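Local coordinates for sensor protein CpxA (Vibrio parahaemolyticus, PDB 3V67) that probably acts as a membrane-bound sensor histidine kinase that autophosphorylates with ATP, represented here by its periplasmic signal-sensing domain of PAS fold, at residues I21-A26 against L117-G122; R43-R48 against R55-F60; G65-T70 against F76-M81; T86-Y91 against A105-I110. All coordinates share one frame; numbering follows the deposited sequence.

Contact 1 (I21-A26 against L117-G122)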
loop_
_atom_site.group_PDB
_atom_site.type_symbol
_atom_site.label_atom_id
_atom_site.label_comp_id
_atom_site.label_asym_id
_atom_site.label_seq_id
_atom_site.Cartn_x
_atom_site.Cartn_y
_atom_site.Cartn_z
ATOM N N ILE A 21 -6.935 -1.281 -15.145
ATOM C CA ILE A 21 -8.145 -1.174 -15.954
ATOM C C ILE A 21 -7.840 -0.511 -17.294
ATOM O O ILE A 21 -8.298 -0.963 -18.350
ATOM C CB ILE A 21 -9.235 -0.374 -15.214
ATOM C CG1 ILE A 21 -9.734 -1.164 -14.005
ATOM C CG2 ILE A 21 -10.391 -0.045 -16.143
ATOM C CD1 ILE A 21 -10.232 -2.555 -14.354
ATOM N N GLU A 22 -7.047 0.556 -17.240
ATOM C CA GLU A 22 -6.663 1.288 -18.442
ATOM C C GLU A 22 -5.870 0.440 -19.443
ATOM O O GLU A 22 -6.159 0.462 -20.641
ATOM C CB GLU A 22 -5.894 2.559 -18.074
ATOM C CG GLU A 22 -6.762 3.632 -17.430
ATOM C CD GLU A 22 -5.954 4.793 -16.884
ATOM O OE1 GLU A 22 -4.707 4.715 -16.897
ATOM O OE2 GLU A 22 -6.568 5.786 -16.441
ATOM N N THR A 23 -4.881 -0.310 -18.961
ATOM C CA THR A 23 -4.091 -1.148 -19.862
ATOM C C THR A 23 -4.887 -2.364 -20.324
ATOM O O THR A 23 -4.623 -2.914 -21.390
ATOM C CB THR A 23 -2.747 -1.617 -19.248
ATOM O OG1 THR A 23 -2.891 -2.934 -18.705
ATOM C CG2 THR A 23 -2.265 -0.662 -18.173
ATOM N N ARG A 24 -5.856 -2.785 -19.517
ATOM C CA ARG A 24 -6.757 -3.860 -19.916
ATOM C C ARG A 24 -7.563 -3.400 -21.123
ATOM O O ARG A 24 -7.564 -4.060 -22.165
ATOM C CB ARG A 24 -7.689 -4.241 -18.761
ATOM C CG ARG A 24 -8.492 -5.530 -18.962
ATOM C CD ARG A 24 -9.804 -5.294 -19.704
ATOM N NE ARG A 24 -10.438 -4.037 -19.315
ATOM C CZ ARG A 24 -11.302 -3.902 -18.313
ATOM N NH1 ARG A 24 -11.650 -4.951 -17.580
ATOM N NH2 ARG A 24 -11.817 -2.712 -18.041
ATOM N N ASP A 25 -8.244 -2.266 -20.972
ATOM C CA ASP A 25 -9.021 -1.681 -22.062
ATOM C C ASP A 25 -8.156 -1.431 -23.293
ATOM O O ASP A 25 -8.594 -1.639 -24.426
ATOM C CB ASP A 25 -9.681 -0.374 -21.611
ATOM C CG ASP A 25 -10.987 -0.602 -20.871
ATOM O OD1 ASP A 25 -11.240 -1.747 -20.443
ATOM O OD2 ASP A 25 -11.762 0.365 -20.713
ATOM N N ALA A 26 -6.921 -0.994 -23.059
ATOM C CA ALA A 26 -5.988 -0.712 -24.148
ATOM C C ALA A 26 -5.608 -1.971 -24.922
ATOM O O ALA A 26 -5.603 -1.971 -26.152
ATOM C CB ALA A 26 -4.744 -0.027 -23.612
ATOM N N LEU A 117 -11.684 -13.948 -20.697
ATOM C CA LEU A 117 -10.558 -14.385 -19.884
ATOM C C LEU A 117 -10.320 -13.417 -18.734
ATOM O O LEU A 117 -11.083 -12.471 -18.531
ATOM C CB LEU A 117 -9.296 -14.463 -20.741
ATOM C CG LEU A 117 -9.409 -15.269 -22.034
ATOM C CD1 LEU A 117 -8.130 -15.147 -22.844
ATOM C CD2 LEU A 117 -9.726 -16.729 -21.729
ATOM N N LEU A 118 -9.245 -13.655 -17.991
ATOM C CA LEU A 118 -8.884 -12.798 -16.872
ATOM C C LEU A 118 -7.430 -12.359 -16.979
ATOM O O LEU A 118 -6.551 -13.150 -17.320
ATOM C CB LEU A 118 -9.132 -13.524 -15.550
ATOM C CG LEU A 118 -10.587 -13.941 -15.324
ATOM C CD1 LEU A 118 -10.659 -15.127 -14.387
ATOM C CD2 LEU A 118 -11.397 -12.769 -14.778
ATOM N N MET A 119 -7.192 -11.086 -16.687
ATOM C CA MET A 119 -5.873 -10.487 -16.782
ATOM C C MET A 119 -5.321 -10.209 -15.392
ATOM O O MET A 119 -6.064 -9.889 -14.457
ATOM C CB MET A 119 -5.935 -9.186 -17.587
ATOM C CG MET A 119 -4.576 -8.657 -18.032
ATOM S SD MET A 119 -4.647 -6.981 -18.698
ATOM C CE MET A 119 -4.543 -6.024 -17.192
ATOM N N TYR A 120 -4.007 -10.337 -15.270
ATOM C CA TYR A 120 -3.314 -10.126 -14.013
ATOM C C TYR A 120 -2.045 -9.344 -14.311
ATOM O O TYR A 120 -1.577 -9.322 -15.451
ATOM C CB TYR A 120 -2.927 -11.464 -13.387
ATOM C CG TYR A 120 -4.045 -12.472 -13.238
ATOM C CD1 TYR A 120 -4.657 -12.681 -12.007
ATOM C CD2 TYR A 120 -4.468 -13.240 -14.318
ATOM C CE1 TYR A 120 -5.669 -13.613 -11.858
ATOM C CE2 TYR A 120 -5.486 -14.172 -14.181
ATOM C CZ TYR A 120 -6.080 -14.355 -12.951
ATOM O OH TYR A 120 -7.088 -15.281 -12.808
ATOM N N VAL A 121 -1.483 -8.710 -13.289
ATOM C CA VAL A 121 -0.233 -7.977 -13.452
ATOM C C VAL A 121 0.742 -8.320 -12.332
ATOM O O VAL A 121 0.425 -8.176 -11.152
ATOM C CB VAL A 121 -0.463 -6.445 -13.494
ATOM C CG1 VAL A 121 0.861 -5.714 -13.596
ATOM C CG2 VAL A 121 -1.362 -6.067 -14.658
ATOM N N GLY A 122 1.926 -8.787 -12.712
ATOM C CA GLY A 122 2.984 -9.068 -11.764
ATOM C C GLY A 122 4.033 -7.980 -11.834
ATOM O O GLY A 122 4.311 -7.445 -12.902
#
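Met119 holds CG anti to its backbone N (chi1 -166°), stays extended through chi2 and bends at chi3 (85°), which brings its thioether end against Thr23 and Arg24. This is helix-on-sheet packing in the PAS fold: helix 14-30 lies on one face of the antiparallel sheet, and Met119 rises to it from strand 115-124. The methyl CE makes the closest approaches. It sits 3.8 Å from Thr23 OG1 and 3.9 Å from Arg24 CB. Met119 SD also touches, resting on the root of the arginine, 4.0 Å from Arg24 CA. The Thr23 and Met119 side chains cross at about a right angle. Val58 and Phe60 of strand 57-61 also pack on the methionine, and Arg134 of the second subunit packs on Thr23.

Arg24 gives this contact only its first carbons. Its chain bends at chi2 and chi3 and carries the guanidinium away from Met119. There NH1 bonds the carbonyl O of Pro109 on strand 102-112. The other two nitrogens grip the next residue side-on, forming a salt bridge to a single carboxylate oxygen. Arg24 NE and Arg24 NH2 each lie 2.7 Å from Asp25 OD1, with bent N-H...O angles near 130°.

Contact 2 (R43-R48 against R55-F60)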
loop_
_atom_site.group_PDB
_atom_site.type_symbol
_atom_site.label_atom_id
_atom_site.label_comp_id
_atom_site.label_asym_id
_atom_site.label_seq_id
_atom_site.Cartn_x
_atom_site.Cartn_y
_atom_site.Cartn_z
ATOM N N ARG A 43 1.986 -12.093 -29.011
ATOM C CA ARG A 43 2.300 -10.683 -29.244
ATOM C C ARG A 43 2.452 -9.884 -27.951
ATOM O O ARG A 43 3.433 -9.165 -27.770
ATOM C CB ARG A 43 1.222 -10.026 -30.110
ATOM C CG ARG A 43 1.467 -10.081 -31.609
ATOM C CD ARG A 43 0.362 -9.342 -32.349
ATOM N NE ARG A 43 0.552 -9.339 -33.796
ATOM C CZ ARG A 43 -0.351 -8.892 -34.663
ATOM N NH1 ARG A 43 -1.512 -8.416 -34.229
ATOM N NH2 ARG A 43 -0.098 -8.926 -35.965
ATOM N N VAL A 44 1.466 -10.006 -27.067
ATOM C CA VAL A 44 1.458 -9.280 -25.800
ATOM C C VAL A 44 2.689 -9.585 -24.965
ATOM O O VAL A 44 3.354 -8.680 -24.465
ATOM C CB VAL A 44 0.186 -9.595 -24.971
ATOM C CG1 VAL A 44 0.400 -9.259 -23.503
ATOM C CG2 VAL A 44 -1.010 -8.838 -25.526
ATOM N N GLU A 45 3.001 -10.866 -24.834
ATOM C CA GLU A 45 4.141 -11.281 -24.024
ATOM C C GLU A 45 5.466 -11.058 -24.751
ATOM O O GLU A 45 6.542 -11.137 -24.148
ATOM C CB GLU A 45 3.980 -12.739 -23.608
ATOM C CG GLU A 45 2.765 -12.933 -22.705
ATOM C CD GLU A 45 2.458 -14.386 -22.441
ATOM O OE1 GLU A 45 2.394 -14.768 -21.252
ATOM O OE2 GLU A 45 2.276 -15.145 -23.420
ATOM N N GLY A 46 5.382 -10.761 -26.043
ATOM C CA GLY A 46 6.563 -10.526 -26.851
ATOM C C GLY A 46 7.306 -9.253 -26.498
ATOM O O GLY A 46 8.492 -9.128 -26.792
ATOM N N ASN A 47 6.621 -8.305 -25.866
ATOM C CA ASN A 47 7.231 -7.008 -25.593
ATOM C C ASN A 47 8.219 -6.981 -24.425
ATOM O O ASN A 47 8.863 -5.960 -24.181
ATOM C CB ASN A 47 6.167 -5.919 -25.440
ATOM C CG ASN A 47 5.953 -5.134 -26.723
ATOM O OD1 ASN A 47 6.839 -5.068 -27.576
ATOM N ND2 ASN A 47 4.777 -4.533 -26.864
ATOM N N ARG A 48 8.346 -8.098 -23.713
ATOM C CA ARG A 48 9.326 -8.199 -22.631
ATOM C C ARG A 48 10.700 -8.591 -23.161
ATOM O O ARG A 48 10.827 -9.535 -23.943
ATOM C CB ARG A 48 8.873 -9.197 -21.571
ATOM C CG ARG A 48 7.734 -8.699 -20.712
ATOM C CD ARG A 48 7.443 -9.677 -19.597
ATOM N NE ARG A 48 8.555 -9.778 -18.658
ATOM C CZ ARG A 48 8.773 -8.905 -17.681
ATOM N NH1 ARG A 48 7.959 -7.871 -17.533
ATOM N NH2 ARG A 48 9.801 -9.062 -16.857
ATOM N N ARG A 55 9.822 -4.052 -16.162
ATOM C CA ARG A 55 8.447 -3.721 -16.519
ATOM C C ARG A 55 7.448 -4.711 -15.931
ATOM O O ARG A 55 7.760 -5.896 -15.789
ATOM C CB ARG A 55 8.300 -3.665 -18.041
ATOM C CG ARG A 55 8.945 -2.448 -18.669
ATOM C CD ARG A 55 9.080 -2.606 -20.166
ATOM N NE ARG A 55 10.201 -3.459 -20.540
ATOM C CZ ARG A 55 10.581 -3.681 -21.793
ATOM N NH1 ARG A 55 9.926 -3.117 -22.797
ATOM N NH2 ARG A 55 11.615 -4.473 -22.043
ATOM N N PRO A 56 6.248 -4.219 -15.571
ATOM C CA PRO A 56 5.169 -5.090 -15.096
ATOM C C PRO A 56 4.839 -6.137 -16.150
ATOM O O PRO A 56 4.707 -5.800 -17.325
ATOM C CB PRO A 56 3.989 -4.129 -14.928
ATOM C CG PRO A 56 4.610 -2.790 -14.736
ATOM C CD PRO A 56 5.856 -2.797 -15.563
ATOM N N ARG A 57 4.726 -7.389 -15.728
ATOM C CA ARG A 57 4.409 -8.484 -16.628
ATOM C C ARG A 57 2.923 -8.823 -16.593
ATOM O O ARG A 57 2.353 -9.033 -15.531
ATOM C CB ARG A 57 5.227 -9.717 -16.255
ATOM C CG ARG A 57 4.787 -10.961 -16.987
ATOM C CD ARG A 57 5.711 -12.127 -16.731
ATOM N NE ARG A 57 5.213 -13.324 -17.397
ATOM C CZ ARG A 57 5.760 -14.528 -17.281
ATOM N NH1 ARG A 57 6.833 -14.700 -16.519
ATOM N NH2 ARG A 57 5.232 -15.561 -17.925
ATOM N N VAL A 58 2.300 -8.885 -17.763
ATOM C CA VAL A 58 0.886 -9.224 -17.845
ATOM C C VAL A 58 0.668 -10.734 -17.963
ATOM O O VAL A 58 1.241 -11.382 -18.836
ATOM C CB VAL A 58 0.205 -8.496 -19.020
ATOM C CG1 VAL A 58 -1.210 -9.000 -19.207
ATOM C CG2 VAL A 58 0.211 -6.990 -18.782
ATOM N N PHE A 59 -0.147 -11.285 -17.065
ATOM C CA PHE A 59 -0.508 -12.700 -17.102
ATOM C C PHE A 59 -1.978 -12.855 -17.474
ATOM O O PHE A 59 -2.766 -11.922 -17.337
ATOM C CB PHE A 59 -0.318 -13.352 -15.735
ATOM C CG PHE A 59 1.112 -13.657 -15.374
ATOM C CD1 PHE A 59 1.670 -14.891 -15.670
ATOM C CD2 PHE A 59 1.880 -12.729 -14.690
ATOM C CE1 PHE A 59 2.972 -15.183 -15.307
ATOM C CE2 PHE A 59 3.184 -13.017 -14.326
ATOM C CZ PHE A 59 3.729 -14.244 -14.636
ATOM N N PHE A 60 -2.349 -14.053 -17.909
ATOM C CA PHE A 60 -3.733 -14.345 -18.241
ATOM C C PHE A 60 -4.158 -15.684 -17.666
ATOM O O PHE A 60 -3.328 -16.556 -17.430
ATOM C CB PHE A 60 -3.933 -14.347 -19.758
ATOM C CG PHE A 60 -3.714 -13.007 -20.398
ATOM C CD1 PHE A 60 -4.700 -12.037 -20.348
ATOM C CD2 PHE A 60 -2.523 -12.716 -21.046
ATOM C CE1 PHE A 60 -4.503 -10.799 -20.930
ATOM C CE2 PHE A 60 -2.323 -11.484 -21.633
ATOM C CZ PHE A 60 -3.316 -10.523 -21.576
HETATM O O HOH W 1 0.309 -14.961 -19.224
HETATM O O HOH W 2 9.659 -4.451 -25.946
#
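Arg48 NH1 donates to the carbonyl O of Arg55 at 2.6 Å, with an N-H...O angle of 156°. The oxygen lies in the guanidinium plane, but the nitrogen stands 47° out of the carbonyl plane. Arg48 NH2 bonds Asp53 O, so one guanidinium holds two carbonyls of the chain leading into strand 57-61. A bend at chi3 (65°) turns the group this way. One of its faces rests on the Arg57 side chain, with Arg48 NH1 3.5 Å from Arg57 CB. The two arginine chains cross at about a right angle.

Arg57 runs extended past this point to Gln77 OE1, which NH1 bonds. Glu45 OE1 is 4.4 Å from Arg57 NH2, too far for a salt bridge, though the opposite charges probably attract. Thr69 OG1 is the close polar neighbour of Glu45 OE1, though the length of that bond is doubtful. Water 1 also donates to Glu45 OE1 at 2.9 Å and weakly accepts from Phe60 N. Toward the other end of the contact, Val44 CG1 meets the edge of the Phe60 ring, 4.0 Å from Phe60 CE2. Asn47 O lies over one face of the Arg55 guanidinium, which forms a salt bridge with Asp53.

The arrangement is a helix-loop-strand connection of the PAS fold, with the end of helix 37-46 packed beside strand 57-61.

Contact 3 (G65-T70 against F76-M81)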
loop_
_atom_site.group_PDB
_atom_site.type_symbol
_atom_site.label_atom_id
_atom_site.label_comp_id
_atom_site.label_asym_id
_atom_site.label_seq_id
_atom_site.Cartn_x
_atom_site.Cartn_y
_atom_site.Cartn_z
ATOM N N GLY A 65 -9.406 -21.816 -13.771
ATOM C CA GLY A 65 -8.228 -21.960 -12.934
ATOM C C GLY A 65 -6.928 -22.255 -13.657
ATOM O O GLY A 65 -5.953 -22.675 -13.034
ATOM N N ASN A 66 -6.895 -22.031 -14.966
ATOM C CA ASN A 66 -5.695 -22.334 -15.740
ATOM C C ASN A 66 -4.967 -21.080 -16.222
ATOM O O ASN A 66 -5.564 -20.220 -16.862
ATOM C CB ASN A 66 -6.041 -23.246 -16.922
ATOM C CG ASN A 66 -7.040 -24.329 -16.550
ATOM O OD1 ASN A 66 -6.710 -25.287 -15.848
ATOM N ND2 ASN A 66 -8.273 -24.180 -17.022
ATOM N N VAL A 67 -3.677 -20.979 -15.906
ATOM C CA VAL A 67 -2.851 -19.868 -16.372
ATOM C C VAL A 67 -2.520 -20.043 -17.854
ATOM O O VAL A 67 -2.112 -21.122 -18.279
ATOM C CB VAL A 67 -1.533 -19.758 -15.562
ATOM C CG1 VAL A 67 -0.658 -18.633 -16.100
ATOM C CG2 VAL A 67 -1.827 -19.540 -14.087
ATOM N N LEU A 68 -2.702 -18.983 -18.637
ATOM C CA LEU A 68 -2.438 -19.037 -20.070
ATOM C C LEU A 68 -1.230 -18.192 -20.430
ATOM O O LEU A 68 -1.266 -16.970 -20.323
ATOM C CB LEU A 68 -3.644 -18.535 -20.855
ATOM C CG LEU A 68 -4.985 -19.164 -20.503
ATOM C CD1 LEU A 68 -6.088 -18.584 -21.375
ATOM C CD2 LEU A 68 -4.919 -20.675 -20.643
ATOM N N THR A 69 -0.163 -18.849 -20.869
ATOM C CA THR A 69 1.062 -18.158 -21.254
ATOM C C THR A 69 1.933 -19.042 -22.131
ATOM O O THR A 69 1.861 -20.265 -22.046
ATOM C CB THR A 69 1.859 -17.698 -20.006
ATOM O OG1 THR A 69 2.944 -16.848 -20.402
ATOM C CG2 THR A 69 2.397 -18.905 -19.245
ATOM N N THR A 70 2.732 -18.417 -22.989
ATOM C CA THR A 70 3.816 -19.117 -23.653
ATOM C C THR A 70 4.926 -19.128 -22.624
ATOM O O THR A 70 5.178 -18.097 -22.008
ATOM C CB THR A 70 4.308 -18.343 -24.894
ATOM O OG1 THR A 70 5.347 -17.438 -24.502
ATOM C CG2 THR A 70 3.170 -17.558 -25.525
ATOM N N PHE A 76 9.947 -18.525 -11.591
ATOM C CA PHE A 76 9.449 -18.000 -10.324
ATOM C C PHE A 76 8.141 -17.226 -10.484
ATOM O O PHE A 76 7.167 -17.485 -9.771
ATOM C CB PHE A 76 10.516 -17.121 -9.666
ATOM C CG PHE A 76 9.974 -16.187 -8.628
ATOM C CD1 PHE A 76 9.556 -16.662 -7.397
ATOM C CD2 PHE A 76 9.889 -14.829 -8.882
ATOM C CE1 PHE A 76 9.056 -15.800 -6.440
ATOM C CE2 PHE A 76 9.393 -13.962 -7.930
ATOM C CZ PHE A 76 8.974 -14.448 -6.707
ATOM N N GLN A 77 8.125 -16.286 -11.424
ATOM C CA GLN A 77 6.929 -15.501 -11.718
ATOM C C GLN A 77 5.757 -16.409 -12.083
ATOM O O GLN A 77 4.604 -16.124 -11.754
ATOM C CB GLN A 77 7.211 -14.519 -12.860
ATOM C CG GLN A 77 8.376 -13.576 -12.595
ATOM C CD GLN A 77 8.734 -12.723 -13.797
ATOM O OE1 GLN A 77 8.323 -13.008 -14.923
ATOM N NE2 GLN A 77 9.501 -11.665 -13.563
ATOM N N LEU A 78 6.070 -17.512 -12.754
ATOM C CA LEU A 78 5.062 -18.468 -13.191
ATOM C C LEU A 78 4.463 -19.227 -12.006
ATOM O O LEU A 78 3.241 -19.410 -11.922
ATOM C CB LEU A 78 5.676 -19.436 -14.204
ATOM C CG LEU A 78 4.735 -20.146 -15.175
ATOM C CD1 LEU A 78 3.403 -19.420 -15.272
ATOM C CD2 LEU A 78 5.396 -20.233 -16.541
ATOM N N ARG A 79 5.329 -19.662 -11.093
ATOM C CA ARG A 79 4.889 -20.310 -9.862
ATOM C C ARG A 79 3.993 -19.380 -9.051
ATOM O O ARG A 79 2.903 -19.767 -8.606
ATOM C CB ARG A 79 6.094 -20.725 -9.017
ATOM C CG ARG A 79 6.568 -22.150 -9.249
ATOM C CD ARG A 79 7.826 -22.194 -10.094
ATOM N NE ARG A 79 8.884 -21.356 -9.538
ATOM C CZ ARG A 79 10.182 -21.572 -9.724
ATOM N NH1 ARG A 79 10.583 -22.610 -10.445
ATOM N NH2 ARG A 79 11.079 -20.758 -9.183
ATOM N N ALA A 80 4.464 -18.149 -8.867
ATOM C CA ALA A 80 3.718 -17.147 -8.120
ATOM C C ALA A 80 2.346 -16.909 -8.743
ATOM O O ALA A 80 1.340 -16.860 -8.036
ATOM C CB ALA A 80 4.505 -15.844 -8.049
ATOM N N MET A 81 2.308 -16.777 -10.068
ATOM C CA MET A 81 1.043 -16.558 -10.767
ATOM C C MET A 81 0.075 -17.719 -10.588
ATOM O O MET A 81 -1.098 -17.506 -10.282
ATOM C CB MET A 81 1.262 -16.284 -12.256
ATOM C CG MET A 81 -0.036 -16.189 -13.055
ATOM S SD MET A 81 -1.257 -15.050 -12.355
ATOM C CE MET A 81 -0.317 -13.539 -12.270
#
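Helix 75-87 of the PAS fold packs here against the short edge strand 67-68, which precedes it in the chain. Val67 and Thr69, two residues apart, both point at the helix and meet one turn of it, Leu78 to Met81. Both methyls of Val67 meet Met81 CG from one side: Val67 CG2 is 3.9 Å away and Val67 CG1 4.0 Å. The side chains of Val67 and Met81 meet at a slant. In Met81, chi1 (174°) sets CG beside Val67; the bends at chi2 and chi3 then carry SD and CE toward Phe59 and Tyr120 of the sheet. Leu78 reaches out from the helix with CD1, which lies 4.2 Å from Val67 CG1. The same CD1 meets Thr69 CG2 tip to tip at 4.1 Å.

Thr69 divides its two branches between two neighbours. The methyl faces Leu78, and OG1 is turned toward Glu45 of helix 37-46. Val67 also touches Gln82 and Val85, further along the same helix. The contact between the two segments is wholly apolar, made of methyl and methylene groups near 4 Å. It therefore rests on apolar van der Waals packing at a partly buried edge of the domain.

Contact 4 (T86-Y91 against A105-I110)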
loop_
_atom_site.group_PDB
_atom_site.type_symbol
_atom_site.label_atom_id
_atom_site.label_comp_id
_atom_site.label_asym_id
_atom_site.label_seq_id
_atom_site.Cartn_x
_atom_site.Cartn_y
_atom_site.Cartn_z
ATOM N N THR A 86 -4.924 -19.985 -8.156
ATOM C CA THR A 86 -5.606 -20.989 -7.342
ATOM C C THR A 86 -5.941 -20.488 -5.932
ATOM O O THR A 86 -6.664 -21.152 -5.190
ATOM C CB THR A 86 -4.808 -22.308 -7.258
ATOM O OG1 THR A 86 -3.462 -22.033 -6.847
ATOM C CG2 THR A 86 -4.789 -23.006 -8.610
ATOM N N SER A 87 -5.422 -19.316 -5.572
ATOM C CA SER A 87 -5.660 -18.743 -4.247
ATOM C C SER A 87 -6.829 -17.759 -4.212
ATOM O O SER A 87 -7.219 -17.298 -3.140
ATOM C CB SER A 87 -4.403 -18.037 -3.730
ATOM O OG SER A 87 -3.286 -18.906 -3.723
ATOM N N ILE A 88 -7.375 -17.429 -5.380
ATOM C CA ILE A 88 -8.449 -16.441 -5.464
ATOM C C ILE A 88 -9.684 -16.900 -4.701
ATOM O O ILE A 88 -10.141 -18.029 -4.867
ATOM C CB ILE A 88 -8.859 -16.157 -6.920
ATOM C CG1 ILE A 88 -7.662 -15.678 -7.740
ATOM C CG2 ILE A 88 -9.973 -15.119 -6.964
ATOM C CD1 ILE A 88 -7.960 -15.567 -9.221
ATOM N N GLU A 89 -10.218 -16.020 -3.863
ATOM C CA GLU A 89 -11.416 -16.333 -3.099
ATOM C C GLU A 89 -12.668 -15.846 -3.816
ATOM O O GLU A 89 -13.713 -16.491 -3.763
ATOM C CB GLU A 89 -11.330 -15.718 -1.704
ATOM C CG GLU A 89 -10.189 -16.267 -0.870
ATOM C CD GLU A 89 -9.810 -15.343 0.264
ATOM O OE1 GLU A 89 -10.393 -14.242 0.351
ATOM O OE2 GLU A 89 -8.927 -15.712 1.064
ATOM N N ASP A 90 -12.557 -14.707 -4.489
ATOM C CA ASP A 90 -13.689 -14.138 -5.210
ATOM C C ASP A 90 -13.233 -13.513 -6.526
ATOM O O ASP A 90 -12.458 -12.555 -6.536
ATOM C CB ASP A 90 -14.402 -13.102 -4.339
ATOM C CG ASP A 90 -15.752 -12.681 -4.903
ATOM O OD1 ASP A 90 -15.917 -12.633 -6.140
ATOM O OD2 ASP A 90 -16.655 -12.384 -4.097
ATOM N N TYR A 91 -13.735 -14.052 -7.632
ATOM C CA TYR A 91 -13.339 -13.599 -8.963
ATOM C C TYR A 91 -13.917 -12.240 -9.350
ATOM O O TYR A 91 -13.669 -11.745 -10.450
ATOM C CB TYR A 91 -13.705 -14.651 -10.012
ATOM C CG TYR A 91 -12.696 -15.771 -10.108
ATOM C CD1 TYR A 91 -11.830 -15.856 -11.187
ATOM C CD2 TYR A 91 -12.593 -16.730 -9.111
ATOM C CE1 TYR A 91 -10.898 -16.871 -11.278
ATOM C CE2 TYR A 91 -11.660 -17.747 -9.193
ATOM C CZ TYR A 91 -10.818 -17.813 -10.280
ATOM O OH TYR A 91 -9.889 -18.823 -10.369
ATOM N N ALA A 105 -1.266 -8.789 -8.878
ATOM C CA ALA A 105 -2.587 -8.187 -8.735
ATOM C C ALA A 105 -3.575 -8.683 -9.789
ATOM O O ALA A 105 -3.226 -8.843 -10.959
ATOM C CB ALA A 105 -2.476 -6.666 -8.781
ATOM N N GLY A 106 -4.811 -8.919 -9.364
ATOM C CA GLY A 106 -5.865 -9.365 -10.262
ATOM C C GLY A 106 -6.939 -10.164 -9.541
ATOM O O GLY A 106 -6.941 -10.239 -8.313
ATOM N N PRO A 107 -7.864 -10.767 -10.299
ATOM C CA PRO A 107 -7.937 -10.678 -11.756
ATOM C C PRO A 107 -8.830 -9.529 -12.190
ATOM O O PRO A 107 -9.657 -9.076 -11.395
ATOM C CB PRO A 107 -8.618 -11.991 -12.130
ATOM C CG PRO A 107 -9.561 -12.235 -11.000
ATOM C CD PRO A 107 -8.852 -11.722 -9.762
ATOM N N VAL A 108 -8.672 -9.073 -13.430
ATOM C CA VAL A 108 -9.662 -8.185 -14.040
ATOM C C VAL A 108 -10.164 -8.824 -15.329
ATOM O O VAL A 108 -9.382 -9.400 -16.078
ATOM C CB VAL A 108 -9.105 -6.762 -14.322
ATOM C CG1 VAL A 108 -8.745 -6.064 -13.016
ATOM C CG2 VAL A 108 -7.905 -6.808 -15.255
ATOM N N PRO A 109 -11.476 -8.747 -15.584
ATOM C CA PRO A 109 -12.004 -9.384 -16.795
ATOM C C PRO A 109 -11.421 -8.781 -18.066
ATOM O O PRO A 109 -11.135 -7.586 -18.107
ATOM C CB PRO A 109 -13.507 -9.106 -16.711
ATOM C CG PRO A 109 -13.639 -7.944 -15.777
ATOM C CD PRO A 109 -12.532 -8.099 -14.790
ATOM N N ILE A 110 -11.233 -9.609 -19.086
ATOM C CA ILE A 110 -10.742 -9.129 -20.369
ATOM C C ILE A 110 -11.315 -9.974 -21.499
ATOM O O ILE A 110 -11.607 -11.150 -21.316
ATOM C CB ILE A 110 -9.194 -9.113 -20.422
ATOM C CG1 ILE A 110 -8.698 -8.219 -21.564
ATOM C CG2 ILE A 110 -8.634 -10.528 -20.533
ATOM C CD1 ILE A 110 -7.189 -8.054 -21.612
HETATM O O HOH W 3 -12.273 -9.326 -10.755
#
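The chain after helix 75-87 passes beside strand 102-112, closest where the CA atoms of Tyr91 and Pro107 are 6.7 Å apart; the peptide bond before Pro107 is cis. That proline carries the contact, its ring directed at Ile88 and Tyr91. Ile88 comes end-on: its CD1 is 4.0 Å from Pro107 CD and 4.1 Å from Pro107 CG. CG1 of Ile88 stands anti to its carbonyl carbon (chi1 -57°) and chi2 is extended, which stretches the branch to the proline. The other branch has a separate task. Ile88 CG2 lies over one face of the Tyr91 ring, 3.7 Å above its plane and toward the rim. Pro107 CG approaches the same ring obliquely, 4.3 Å from Tyr91 CD1. The three side chains thus form a small apolar cluster.

The polar link is made by water. Water 3 donates to Tyr91 O at 2.8 Å and to Pro107 O at 2.7 Å, bridging two backbone carbonyls that could not bond each other directly.

Leu118 and Tyr120 of strand 115-124 also pack on Pro107, and they touch Tyr91 and Ile88 in turn. Val108, the next residue, points away from the 86-91 segment and packs on Ile20 of helix 14-30, so strand 102-112 lies between that helix and the chain leaving helix 75-87.

How the contacts relate
All four contacts lie in one PAS-fold sensor domain and reach the same antiparallel sheet. Strands 102-112, 115-124, 57-61 and 67-68 are neighbours in that order, carrying contacts 4, 1, 2 and 3. Contacts 2, 3 and 4 follow one another along the chain, all between the two segments of contact 1. Contacts 1 and 2 have centres about 10 Å apart and join through backbone bonds between strands 115-124 and 57-61. Contacts 3 and 4 share helix 75-87, with centres about 13 Å apart. Contacts 2 and 4 are the most distant, about 18 Å between centres. Together they tie three helices to one sheet.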